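Local coordinates for protein SVS_variant_AS1 (Streptomyces sp. CWA1, PDB 6TJA) that is an engineered ancestral terpene cyclase, related to spiroviolene synthase, that most likely cyclises geranylgeranyl diphosphate into a polycyclic diterpene, at the interface of chains A and B. Residues are numbered along the deposited sequence; one frame, centred on the assembly and turned at random. Chains: chain A/B, SVS_variant_AS1.

The interface of chains A and B. Residues chain A 100-101, 104, 161, 165, 169; chain B 100-101, 104, 161, 165, 169.
A two-fold symmetric helix packing joins the chains here: the start of helix 100-115 of each copy lies against its twin and against the C-terminal half of the partner's helix 143-169. At the centre A:Asn104 and B:Asn104 meet tip to tip, their amide planes 42° apart. Each CG lies anti to its own carbonyl carbon (chi1 -70° and -75°), which sends the amide across. A:Asn104 ND2 donates to B:Asn104 OD1 at 2.7 Å, and B:Asn104 ND2 returns a more bent and tilted bond to A:Asn104 OD1 at 2.8 Å, both on a lone pair. Asparagine suits the axis because one amide gives and accepts at once. B:Asn104 ND2 also bonds A:Ala161 O at 2.9 Å, from above that carbonyl plane, and this may help hold its amide's rotation; the twin bond to B:Ala161 O is weak and can do so only feebly.

Small residues let the helices close in. A:Ala101 CB sits 3.6 Å from B:Arg169 CG and approaches the backbone of B:Gly165, which has no side chain to block it, while A:Pro100 CG rests 3.8 Å from B:Ala101 CB. Proline fits a first helical turn, where its missing N-H costs little. At the rim, arginine offers a long aliphatic stem to cover the methyl and a polar tip for water: B:Arg169, bent at chi3, places NH1 2.7 Å from the oxygen of a water, in plane at the guanidinium edge, that bridges to A:Ala101 O.

Within the all-helical terpene-synthase fold, the start of helix 100-115 thus packs on the partner's last turns of helix 143-169, contributing to a possibly functional dimer.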
# COMPACT_ATOMS: atom_id res chain seq x y z
N PRO A 100 -0.99 18.85 -3.12
CA PRO A 100 -1.04 17.41 -3.34
C PRO A 100 0.03 16.95 -4.32
O PRO A 100 0.61 15.91 -4.07
CB PRO A 100 -2.42 17.10 -3.91
CG PRO A 100 -3.14 18.42 -4.00
CD PRO A 100 -2.27 19.49 -3.41
N ALA A 101 0.28 17.72 -5.39
CA ALA A 101 1.25 17.33 -6.46
C ALA A 101 2.64 17.12 -5.84
O ALA A 101 3.25 16.09 -6.09
CB ALA A 101 1.27 18.32 -7.57
N ASN A 104 2.51 14.00 -3.30
CA ASN A 104 2.50 12.68 -3.97
C ASN A 104 3.96 12.26 -4.21
O ASN A 104 4.25 11.06 -4.09
CB ASN A 104 1.65 12.72 -5.23
CG ASN A 104 0.16 12.84 -4.95
OD1 ASN A 104 -0.27 12.81 -3.80
ND2 ASN A 104 -0.61 12.90 -6.01
N ALA A 161 -2.52 11.77 1.40
CA ALA A 161 -2.55 12.30 0.03
C ALA A 161 -3.99 12.69 -0.33
O ALA A 161 -4.17 13.78 -0.86
CB ALA A 161 -1.99 11.28 -0.95
N GLY A 165 -5.35 16.52 -0.79
CA GLY A 165 -6.13 16.75 -2.02
C GLY A 165 -7.42 17.47 -1.69
O GLY A 165 -7.73 18.48 -2.38
N ARG A 169 -8.51 21.74 -2.46
CA ARG A 169 -9.80 22.05 -3.15
C ARG A 169 -10.81 22.72 -2.19
O ARG A 169 -11.82 23.17 -2.68
CB ARG A 169 -10.47 20.79 -3.69
CG ARG A 169 -9.72 20.08 -4.80
CD ARG A 169 -10.15 18.62 -4.93
NE ARG A 169 -11.58 18.44 -5.20
CZ ARG A 169 -12.27 17.32 -4.95
NH1 ARG A 169 -11.68 16.26 -4.40
NH2 ARG A 169 -13.56 17.26 -5.23
N PRO B 100 -4.05 16.22 -9.68
CA PRO B 100 -3.58 15.55 -8.48
C PRO B 100 -4.55 15.52 -7.30
O PRO B 100 -4.74 14.46 -6.68
CB PRO B 100 -2.35 16.36 -8.07
CG PRO B 100 -1.83 16.95 -9.35
CD PRO B 100 -3.03 17.11 -10.26
N ALA B 101 -5.15 16.67 -6.99
CA ALA B 101 -6.09 16.80 -5.85
C ALA B 101 -7.26 15.84 -6.04
O ALA B 101 -7.58 15.13 -5.08
CB ALA B 101 -6.56 18.22 -5.68
N ASN B 104 -6.13 11.97 -6.09
CA ASN B 104 -5.77 11.42 -4.75
C ASN B 104 -7.05 10.90 -4.08
O ASN B 104 -7.01 9.87 -3.47
CB ASN B 104 -5.08 12.45 -3.87
CG ASN B 104 -3.64 12.72 -4.25
OD1 ASN B 104 -3.15 12.22 -5.27
ND2 ASN B 104 -2.97 13.56 -3.46
N ALA B 161 -0.17 8.46 -8.82
CA ALA B 161 -0.41 9.74 -8.12
C ALA B 161 0.87 10.57 -8.23
O ALA B 161 0.79 11.80 -8.47
CB ALA B 161 -0.82 9.52 -6.68
N GLY B 165 1.25 14.04 -10.31
CA GLY B 165 1.85 15.16 -9.57
C GLY B 165 3.00 15.81 -10.33
O GLY B 165 2.98 17.06 -10.52
N ARG B 169 3.08 19.83 -12.15
CA ARG B 169 4.06 20.81 -11.64
C ARG B 169 5.11 21.15 -12.70
O ARG B 169 5.88 22.07 -12.47
CB ARG B 169 4.86 20.25 -10.45
CG ARG B 169 4.05 19.96 -9.20
CD ARG B 169 4.87 19.13 -8.22
NE ARG B 169 6.14 19.78 -7.93
CZ ARG B 169 7.24 19.17 -7.47
NH1 ARG B 169 7.26 17.86 -7.25
NH2 ARG B 169 8.32 19.89 -7.28
O HOH W 1 5.36 16.06 -8.00
O HOH W 2 -9.52 15.68 -3.30